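Local coordinates for protein alanine racemase (Actinobacillus succinogenes, PDB 3C3K) that has the two-domain fold of periplasmic binding proteins, as in LacI-type regulators, and is probably a small-molecule sensor, at residues S112-V115 against V116-V120. Residues are numbered along the deposited sequence; the frame is centred on the assembly and turned at random.
Sequences SEYV and VDQLV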
loop_
_atom_site.group_PDB
_atom_site.type_symbol
_atom_site.label_atom_id
_atom_site.label_comp_id
_atom_site.label_asym_id
_atom_site.label_seq_id
_atom_site.Cartn_x
_atom_site.Cartn_y
_atom_site.Cartn_z
ATOM N N SER B 112 14.443 17.679 6.282
ATOM C CA SER B 112 13.451 18.423 7.019
ATOM C C SER B 112 13.813 19.858 7.305
ATOM O O SER B 112 12.939 20.694 7.286
ATOM C CB SER B 112 12.963 17.699 8.272
ATOM O OG SER B 112 14.063 17.072 8.807
ATOM N N GLU B 113 15.100 20.169 7.511
ATOM C CA GLU B 113 15.481 21.566 7.697
ATOM C C GLU B 113 15.266 22.331 6.413
ATOM O O GLU B 113 14.892 23.470 6.469
ATOM C CB GLU B 113 16.955 21.723 8.181
ATOM C CG GLU B 113 17.234 21.043 9.488
ATOM C CD GLU B 113 18.675 21.221 9.936
ATOM O OE1 GLU B 113 19.592 21.140 9.097
ATOM O OE2 GLU B 113 18.878 21.393 11.141
ATOM N N TYR B 114 15.579 21.715 5.274
ATOM C CA TYR B 114 15.353 22.277 3.931
ATOM C C TYR B 114 13.892 22.575 3.684
ATOM O O TYR B 114 13.587 23.569 3.109
ATOM C CB TYR B 114 15.766 21.294 2.827
ATOM C CG TYR B 114 15.829 21.945 1.458
ATOM C CD1 TYR B 114 14.731 21.960 0.613
ATOM C CD2 TYR B 114 17.010 22.551 1.019
ATOM C CE1 TYR B 114 14.800 22.563 -0.670
ATOM C CE2 TYR B 114 17.107 23.162 -0.253
ATOM C CZ TYR B 114 15.987 23.184 -1.076
ATOM O OH TYR B 114 16.116 23.766 -2.315
ATOM N N VAL B 115 13.012 21.670 4.073
ATOM C CA VAL B 115 11.533 21.911 4.085
ATOM C C VAL B 115 11.155 23.175 4.824
ATOM O O VAL B 115 10.507 24.049 4.267
ATOM C CB VAL B 115 10.772 20.704 4.597
ATOM C CG1 VAL B 115 9.276 21.092 4.847
ATOM C CG2 VAL B 115 10.934 19.510 3.560
ATOM N N VAL B 116 11.593 23.292 6.069
ATOM C CA VAL B 116 11.360 24.509 6.844
ATOM C C VAL B 116 11.984 25.746 6.196
ATOM O O VAL B 116 11.331 26.785 6.100
ATOM C CB VAL B 116 11.860 24.370 8.269
ATOM C CG1 VAL B 116 11.691 25.688 9.027
ATOM C CG2 VAL B 116 11.099 23.257 8.959
ATOM N N ASP B 117 13.209 25.648 5.713
ATOM C CA ASP B 117 13.773 26.833 5.079
ATOM C C ASP B 117 12.925 27.292 3.897
ATOM O O ASP B 117 12.785 28.482 3.715
ATOM C CB ASP B 117 15.203 26.621 4.585
ATOM C CG ASP B 117 16.176 26.441 5.691
ATOM O OD1 ASP B 117 15.862 26.713 6.873
ATOM O OD2 ASP B 117 17.284 26.014 5.362
ATOM N N GLN B 118 12.381 26.357 3.093
ATOM C CA GLN B 118 11.596 26.735 1.918
ATOM C C GLN B 118 10.278 27.364 2.308
ATOM O O GLN B 118 9.895 28.381 1.762
ATOM C CB GLN B 118 11.308 25.546 1.010
ATOM C CG GLN B 118 12.533 24.876 0.436
ATOM C CD GLN B 118 13.592 25.841 0.079
ATOM O OE1 GLN B 118 13.424 26.643 -0.840
ATOM N NE2 GLN B 118 14.731 25.751 0.765
ATOM N N LEU B 119 9.570 26.756 3.254
ATOM C CA LEU B 119 8.390 27.400 3.815
ATOM C C LEU B 119 8.663 28.824 4.341
ATOM O O LEU B 119 7.889 29.712 4.078
ATOM C CB LEU B 119 7.683 26.515 4.855
ATOM C CG LEU B 119 7.112 25.213 4.307
ATOM C CD1 LEU B 119 6.868 24.201 5.434
ATOM C CD2 LEU B 119 5.827 25.453 3.491
ATOM N N VAL B 120 9.743 29.039 5.062
ATOM C CA VAL B 120 10.060 30.385 5.597
ATOM C C VAL B 120 10.404 31.366 4.490
ATOM O O VAL B 120 9.982 32.521 4.555
ATOM C CB VAL B 120 11.212 30.296 6.623
ATOM C CG1 VAL B 120 11.913 31.695 6.901
ATOM C CG2 VAL B 120 10.712 29.656 7.911
#
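Y114 and Q118 meet one turn apart on helix 108-121, where the Q118 amide lies over one face of the Y114 ring. Its NE2 sits 3.3 Å above the ring plane, over the centre, and the ring and amide planes differ by only 20°. Two torsions bring this about: the tyrosine CG is anti to its own N (chi1 -168°), while the glutamine chain bends at chi2 and folds back along the helix. Q118 CG also comes within 3.4 Å of Y114 CE1, so aliphatic and amide parts share the ring.

Backbone bonding is regular alpha-helical. L119 N to V115 O is the straightest link, at 3.0 Å and 177°; S112 O and E113 O receive V116 N and D117 N. Y114 O accepts Q118 N at 3.0 Å and, more weakly, Q118 NE2 at 3.4 Å.

Apolar contact follows another face, where V115 CG1 meets L119 CD1 at 4.0 Å, the two side chains lying alongside and pointing the same way. Both also touch V217 of strand 215-217, which places this face against the four-stranded sheet of the C-terminal domain.

D117 OD1 forms a salt bridge with R149 of helix 137-152 and a hydrogen bond with H153 just beyond it, and W269 meets Y114 edge-to-face. The near-parallel planes are consistent with dispersion and amide-pi attraction contributing alongside the weak NE2 bond, while a weak bond from R273 NH1 to OE1 further restrains the Q118 amide.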